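Local coordinates for protein alanine racemase (Enterococcus faecalis, PDB 3E6E) that belongs to the alanine racemase family of two-domain, dimeric enzymes, pairing an N-terminal TIM barrel with a C-terminal beta domain and here holding DCS in its pocket, at residues A[62-67]-A[84-89]; A[133-138]-A[166-171]. The protein carries 1 engineered substitution. One frame throughout, in Å; residues are numbered along the deposited sequence.

Contact 1: residues A[62-67]-A[84-89]; sequences GFCVAL and LILSVV. With DCS (D-[3-hydroxy-2-methyl-5-phosphonooxymethyl-pyridin-4-ylmethyl]-N,O-cycloserylamide), chain D.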
loop_
_atom_site.group_PDB
_atom_site.type_symbol
_atom_site.label_atom_id
_atom_site.label_comp_id
_atom_site.label_asym_id
_atom_site.label_seq_id
_atom_site.Cartn_x
_atom_site.Cartn_y
_atom_site.Cartn_z
ATOM N N GLY A 62 -20.593 -15.999 -9.861
ATOM C CA GLY A 62 -19.224 -16.481 -9.997
ATOM C C GLY A 62 -18.213 -15.426 -9.563
ATOM O O GLY A 62 -18.564 -14.243 -9.453
ATOM N N PHE A 63 -16.962 -15.839 -9.338
ATOM C CA PHE A 63 -15.918 -14.914 -8.891
ATOM C C PHE A 63 -14.543 -15.040 -9.542
ATOM O O PHE A 63 -14.061 -16.145 -9.805
ATOM C CB PHE A 63 -15.752 -15.024 -7.376
ATOM C CG PHE A 63 -17.015 -14.816 -6.633
ATOM C CD1 PHE A 63 -17.841 -15.893 -6.333
ATOM C CD2 PHE A 63 -17.430 -13.531 -6.299
ATOM C CE1 PHE A 63 -19.080 -15.696 -5.711
ATOM C CE2 PHE A 63 -18.657 -13.316 -5.681
ATOM C CZ PHE A 63 -19.489 -14.405 -5.387
ATOM N N CYS A 64 -13.915 -13.883 -9.773
ATOM C CA CYS A 64 -12.585 -13.796 -10.375
ATOM C C CYS A 64 -11.595 -13.168 -9.409
ATOM O O CYS A 64 -11.872 -12.131 -8.811
ATOM C CB CYS A 64 -12.628 -12.941 -11.634
ATOM S SG CYS A 64 -13.771 -13.514 -12.902
ATOM N N VAL A 65 -10.441 -13.803 -9.266
ATOM C CA VAL A 65 -9.392 -13.311 -8.390
ATOM C C VAL A 65 -8.092 -13.485 -9.151
ATOM O O VAL A 65 -8.081 -14.071 -10.230
ATOM C CB VAL A 65 -9.310 -14.117 -7.072
ATOM C CG1 VAL A 65 -10.612 -14.001 -6.307
ATOM C CG2 VAL A 65 -8.982 -15.576 -7.380
ATOM N N ALA A 66 -6.996 -12.986 -8.593
ATOM C CA ALA A 66 -5.704 -13.108 -9.252
ATOM C C ALA A 66 -4.860 -14.232 -8.689
ATOM O O ALA A 66 -4.081 -14.840 -9.414
ATOM C CB ALA A 66 -4.940 -11.811 -9.135
ATOM N N LEU A 67 -5.020 -14.512 -7.397
ATOM C CA LEU A 67 -4.208 -15.528 -6.745
ATOM C C LEU A 67 -4.925 -16.720 -6.124
ATOM O O LEU A 67 -6.024 -16.598 -5.578
ATOM C CB LEU A 67 -3.354 -14.865 -5.669
ATOM C CG LEU A 67 -2.797 -13.489 -6.020
ATOM C CD1 LEU A 67 -1.904 -13.029 -4.891
ATOM C CD2 LEU A 67 -2.021 -13.547 -7.315
ATOM N N LEU A 84 -12.911 -18.461 -10.467
ATOM C CA LEU A 84 -11.873 -18.526 -11.488
ATOM C C LEU A 84 -10.639 -17.684 -11.160
ATOM O O LEU A 84 -10.743 -16.511 -10.805
ATOM C CB LEU A 84 -12.429 -18.072 -12.837
ATOM C CG LEU A 84 -11.368 -17.652 -13.853
ATOM C CD1 LEU A 84 -10.443 -18.802 -14.158
ATOM C CD2 LEU A 84 -12.047 -17.147 -15.099
ATOM N N ILE A 85 -9.472 -18.304 -11.288
ATOM C CA ILE A 85 -8.215 -17.632 -11.051
ATOM C C ILE A 85 -7.811 -17.142 -12.429
ATOM O O ILE A 85 -7.590 -17.942 -13.340
ATOM C CB ILE A 85 -7.154 -18.602 -10.505
ATOM C CG1 ILE A 85 -7.641 -19.210 -9.188
ATOM C CG2 ILE A 85 -5.836 -17.865 -10.281
ATOM C CD1 ILE A 85 -6.649 -20.164 -8.550
ATOM N N LEU A 86 -7.732 -15.819 -12.565
ATOM C CA LEU A 86 -7.405 -15.149 -13.825
ATOM C C LEU A 86 -5.994 -15.279 -14.372
ATOM O O LEU A 86 -5.784 -15.028 -15.557
ATOM C CB LEU A 86 -7.743 -13.661 -13.726
ATOM C CG LEU A 86 -9.218 -13.318 -13.572
ATOM C CD1 LEU A 86 -9.374 -11.821 -13.331
ATOM C CD2 LEU A 86 -9.968 -13.762 -14.819
ATOM N N SER A 87 -5.017 -15.626 -13.542
ATOM C CA SER A 87 -3.662 -15.772 -14.066
ATOM C C SER A 87 -3.209 -17.217 -13.990
ATOM O O SER A 87 -3.940 -18.086 -13.525
ATOM C CB SER A 87 -2.654 -14.897 -13.312
ATOM O OG SER A 87 -1.373 -14.948 -13.943
ATOM N N VAL A 88 -1.999 -17.471 -14.465
ATOM C CA VAL A 88 -1.473 -18.812 -14.420
ATOM C C VAL A 88 -1.258 -19.148 -12.945
ATOM O O VAL A 88 -1.072 -18.251 -12.124
ATOM C CB VAL A 88 -0.149 -18.893 -15.196
ATOM C CG1 VAL A 88 -0.369 -18.419 -16.612
ATOM C CG2 VAL A 88 0.893 -18.026 -14.546
ATOM N N VAL A 89 -1.329 -20.430 -12.606
ATOM C CA VAL A 89 -1.113 -20.871 -11.238
ATOM C C VAL A 89 -0.050 -21.929 -11.333
ATOM O O VAL A 89 -0.174 -22.872 -12.103
ATOM C CB VAL A 89 -2.375 -21.487 -10.617
ATOM C CG1 VAL A 89 -2.037 -22.106 -9.281
ATOM C CG2 VAL A 89 -3.442 -20.416 -10.434
HETATM N N1 DCS D . -10.649 -9.716 -16.424
HETATM C C2 DCS D . -9.224 -9.848 -16.331
HETATM C C2A DCS D . -8.492 -10.961 -17.057
HETATM C C3 DCS D . -8.538 -8.910 -15.552
HETATM O O3 DCS D . -7.196 -8.965 -15.409
HETATM C C4 DCS D . -9.297 -7.865 -14.884
HETATM C C4A DCS D . -8.566 -6.837 -14.042
HETATM C C5 DCS D . -10.752 -7.820 -15.048
HETATM C C6 DCS D . -11.382 -8.742 -15.806
HETATM C C5A DCS D . -11.623 -6.771 -14.402
HETATM O O4P DCS D . -11.320 -5.503 -14.987
HETATM P P DCS D . -12.010 -4.120 -14.600
HETATM O O1P DCS D . -13.421 -4.262 -14.903
HETATM O O2P DCS D . -11.773 -3.856 -13.184
HETATM O O3P DCS D . -11.410 -3.083 -15.433
HETATM N N DCS D . -7.534 -6.106 -14.883
HETATM C CA DCS D . -6.728 -5.104 -14.324
HETATM C C DCS D . -5.353 -5.247 -13.974
HETATM O O DCS D . -4.611 -6.386 -14.092
HETATM N ND DCS D . -4.917 -4.097 -13.520
HETATM O OG DCS D . -5.956 -3.190 -13.549
HETATM C CB DCS D . -7.053 -3.808 -14.036
#
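F63, V65, L84 and L86 share three backbone hydrogen bonds that zip parallel strands 62-65 and 83-85 together. L84 N gives to F63 O (2.7 Å), and V65 N gives back to L84 O. The third bond, L86 N to V65 O at 2.9 Å, is almost straight (174° at the hydrogen). The same L84 O also receives a CA-H...O contact from C64 CA (3.3 Å), so it is met by two neighbouring groups of the partner backbone.

Apolar contacts split between the two faces of the sheet. On one, C64 CB touches L86 CD1 at 3.8 Å. With CG anti to the carbonyl carbon (chi1 -65°), L86 carries that methyl over the face of the DCS pyridine ring, 3.6 Å from C2, while CD2 nears the ring methyl C2A. On the other, V65 CG2 loosely faces I85 CG1. Separately, the I85 CG2 methyl packs against the backbone carbonyl of A66, 3.6 Å from its O.

The loops after the two strands, at A66 and S87, pack on D315 and I254 of the second subunit. This is a beta-alpha-beta unit of a TIM barrel: V65 and I85 turn to helix 68-76, whereas C64 meets F36 and V38 of strand 34-38 and L84 reaches strand 103-106.

Contact 2: residues A[133-138]-A[166-171]; sequences VDTGMG and IFTHFS. With DCS (D-[3-hydroxy-2-methyl-5-phosphonooxymethyl-pyridin-4-ylmethyl]-N,O-cycloserylamide), chain D.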
loop_
_atom_site.group_PDB
_atom_site.type_symbol
_atom_site.label_atom_id
_atom_site.label_comp_id
_atom_site.label_asym_id
_atom_site.label_seq_id
_atom_site.Cartn_x
_atom_site.Cartn_y
_atom_site.Cartn_z
ATOM N N VAL A 133 -6.736 -16.730 -24.525
ATOM C CA VAL A 133 -6.078 -16.433 -25.781
ATOM C C VAL A 133 -5.702 -14.940 -25.807
ATOM O O VAL A 133 -6.529 -14.077 -25.525
ATOM C CB VAL A 133 -6.992 -16.808 -26.985
ATOM C CG1 VAL A 133 -8.437 -16.571 -26.635
ATOM C CG2 VAL A 133 -6.620 -16.001 -28.205
ATOM N N ASP A 134 -4.439 -14.651 -26.106
ATOM C CA ASP A 134 -3.976 -13.278 -26.169
ATOM C C ASP A 134 -4.382 -12.780 -27.520
ATOM O O ASP A 134 -4.099 -13.433 -28.516
ATOM C CB ASP A 134 -2.459 -13.187 -26.058
ATOM C CG ASP A 134 -1.948 -11.745 -26.158
ATOM O OD1 ASP A 134 -2.715 -10.845 -26.575
ATOM O OD2 ASP A 134 -0.766 -11.527 -25.829
ATOM N N THR A 135 -5.014 -11.609 -27.553
ATOM C CA THR A 135 -5.508 -11.029 -28.791
ATOM C C THR A 135 -5.086 -9.574 -28.948
ATOM O O THR A 135 -5.478 -8.887 -29.894
ATOM C CB THR A 135 -7.044 -11.118 -28.809
ATOM O OG1 THR A 135 -7.580 -10.447 -27.657
ATOM C CG2 THR A 135 -7.476 -12.583 -28.767
ATOM N N GLY A 136 -4.275 -9.103 -28.006
ATOM C CA GLY A 136 -4.220 -7.690 -27.684
ATOM C C GLY A 136 -4.062 -7.440 -26.197
ATOM O O GLY A 136 -4.829 -7.956 -25.385
ATOM N N MET A 137 -3.060 -6.643 -25.839
ATOM C CA MET A 137 -2.788 -6.333 -24.441
ATOM C C MET A 137 -1.534 -7.048 -23.951
ATOM O O MET A 137 -0.839 -6.563 -23.058
ATOM C CB MET A 137 -3.985 -6.713 -23.566
ATOM C CG MET A 137 -3.635 -6.953 -22.106
ATOM S SD MET A 137 -3.957 -5.515 -21.068
ATOM C CE MET A 137 -3.182 -6.023 -19.536
ATOM N N GLY A 138 -1.249 -8.205 -24.542
ATOM C CA GLY A 138 0.082 -8.780 -24.489
ATOM C C GLY A 138 0.575 -8.973 -23.069
ATOM O O GLY A 138 1.546 -8.343 -22.647
ATOM N N ILE A 166 -13.480 -20.191 -22.582
ATOM C CA ILE A 166 -12.426 -19.476 -23.287
ATOM C C ILE A 166 -12.731 -18.009 -23.042
ATOM O O ILE A 166 -13.876 -17.622 -22.804
ATOM C CB ILE A 166 -12.432 -19.684 -24.836
ATOM C CG1 ILE A 166 -13.559 -20.618 -25.246
ATOM C CG2 ILE A 166 -11.087 -20.183 -25.314
ATOM C CD1 ILE A 166 -14.845 -19.887 -25.502
ATOM N N PHE A 167 -11.696 -17.190 -23.109
ATOM C CA PHE A 167 -11.858 -15.764 -22.900
ATOM C C PHE A 167 -10.577 -15.036 -23.248
ATOM O O PHE A 167 -9.504 -15.644 -23.392
ATOM C CB PHE A 167 -12.183 -15.487 -21.436
ATOM C CG PHE A 167 -11.035 -15.733 -20.517
ATOM C CD1 PHE A 167 -10.345 -14.672 -19.940
ATOM C CD2 PHE A 167 -10.624 -17.027 -20.248
ATOM C CE1 PHE A 167 -9.250 -14.904 -19.100
ATOM C CE2 PHE A 167 -9.539 -17.271 -19.417
ATOM C CZ PHE A 167 -8.847 -16.209 -18.839
ATOM N N THR A 168 -10.713 -13.727 -23.391
ATOM C CA THR A 168 -9.579 -12.869 -23.650
ATOM C C THR A 168 -9.809 -11.574 -22.866
ATOM O O THR A 168 -10.838 -11.409 -22.196
ATOM C CB THR A 168 -9.414 -12.554 -25.122
ATOM O OG1 THR A 168 -8.116 -11.993 -25.321
ATOM C CG2 THR A 168 -10.453 -11.553 -25.576
ATOM N N HIS A 169 -8.863 -10.650 -22.941
ATOM C CA HIS A 169 -9.006 -9.428 -22.186
ATOM C C HIS A 169 -8.650 -8.245 -23.058
ATOM O O HIS A 169 -7.670 -8.277 -23.789
ATOM C CB HIS A 169 -8.100 -9.490 -20.950
ATOM C CG HIS A 169 -8.283 -8.336 -20.010
ATOM N ND1 HIS A 169 -9.469 -8.093 -19.345
ATOM C CD2 HIS A 169 -7.449 -7.324 -19.671
ATOM C CE1 HIS A 169 -9.356 -6.981 -18.643
ATOM N NE2 HIS A 169 -8.141 -6.495 -18.824
ATOM N N PHE A 170 -9.454 -7.199 -22.990
ATOM C CA PHE A 170 -9.190 -6.019 -23.795
ATOM C C PHE A 170 -8.234 -5.037 -23.108
ATOM O O PHE A 170 -8.175 -4.982 -21.867
ATOM C CB PHE A 170 -10.511 -5.344 -24.121
ATOM C CG PHE A 170 -11.398 -6.158 -25.022
ATOM C CD1 PHE A 170 -11.177 -6.179 -26.394
ATOM C CD2 PHE A 170 -12.474 -6.872 -24.501
ATOM C CE1 PHE A 170 -12.020 -6.886 -27.234
ATOM C CE2 PHE A 170 -13.318 -7.586 -25.340
ATOM C CZ PHE A 170 -13.094 -7.591 -26.710
ATOM N N SER A 171 -7.494 -4.273 -23.910
ATOM C CA SER A 171 -6.552 -3.316 -23.359
ATOM C C SER A 171 -6.950 -1.878 -23.622
ATOM O O SER A 171 -6.392 -0.966 -23.020
ATOM C CB SER A 171 -5.153 -3.550 -23.927
ATOM O OG SER A 171 -5.088 -3.231 -25.310
HETATM N N1 DCS D . -10.649 -9.716 -16.424
HETATM C C2 DCS D . -9.224 -9.848 -16.331
HETATM C C2A DCS D . -8.492 -10.961 -17.057
HETATM C C3 DCS D . -8.538 -8.910 -15.552
HETATM O O3 DCS D . -7.196 -8.965 -15.409
HETATM C C4 DCS D . -9.297 -7.865 -14.884
HETATM C C4A DCS D . -8.566 -6.837 -14.042
HETATM C C5 DCS D . -10.752 -7.820 -15.048
HETATM C C6 DCS D . -11.382 -8.742 -15.806
HETATM C C5A DCS D . -11.623 -6.771 -14.402
HETATM O O4P DCS D . -11.320 -5.503 -14.987
HETATM P P DCS D . -12.010 -4.120 -14.600
HETATM O O1P DCS D . -13.421 -4.262 -14.903
HETATM O O2P DCS D . -11.773 -3.856 -13.184
HETATM O O3P DCS D . -11.410 -3.083 -15.433
HETATM N N DCS D . -7.534 -6.106 -14.883
HETATM C CA DCS D . -6.728 -5.104 -14.324
HETATM C C DCS D . -5.353 -5.247 -13.974
HETATM O O DCS D . -4.611 -6.386 -14.092
HETATM N ND DCS D . -4.917 -4.097 -13.520
HETATM O OG DCS D . -5.956 -3.190 -13.549
HETATM C CB DCS D . -7.053 -3.808 -14.036
#
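V133, T135 and M137 meet T168, H169 and S171 in a buried contact between the loop following strand 129-132 and the C-terminal end of strand 165-167 with the loop after it, where these neighbouring parallel strands of the TIM barrel run out toward the DCS pocket. One backbone hydrogen bond joins the two segments, V133 N giving to F167 O at 3.2 Å. Next to it a side chain makes the link: T168 OG1, anti to its own backbone N (chi1 -166°), donates to V133 O over only 2.6 Å.

T135 and T168 then reach toward each other tip to tip, their hydroxyl oxygens OG1 and OG1 2.9 Å apart; T135 OG1 also has a weak hydrogen bond to Q184 OE1. The turn that presents T135 is an Asx turn, D134 OD1 taking the backbone N-H of G136 in a nearly straight bond of 2.7 Å.

Farther along, M137 CB presses on S171 CB at 3.4 Å. A bend at chi2 (98°) brings the M137 sulfur to the edge of the H169 imidazole, with SD 4.2 Å from CD2. One face of that ring lies over the DCS pyridine, ND1 being 3.5 Å from C2. The histidine's NE2 is taken up by the hydroxyl of Y267 of the second subunit, consistent with a ring fixed in its rotation as one wall of the pocket.

M137 and S171 both make backbone hydrogen bonds to the second subunit. R222, from strand 220-223, binds T168 O through NH1 while its NE holds DCS. V133 packs on helix 179-193 through F188 and V191, and S171 touches Y180 and Q184 of that helix. Strand 201-203 continues the sheet beyond 165-167.

From the N terminus, contact 1 closes first, joining two successive barrel strands around helix 68-76. The chain then adds strand 103-106 and strand 129-132 before contact 2 opens, and 166-171 shuts that second loop around helix 145-158. The two are in series, neither nested nor crossed, with centres about 15 Å apart and no direct touch. What unites them is the sheet, in which strand 103-106 separates the paired strands, and DCS: the L86 methyl and the H169 imidazole lie on opposite faces of its pyridine ring. Both contacts also border the second subunit, tying this rim of the barrel to the dimer interface.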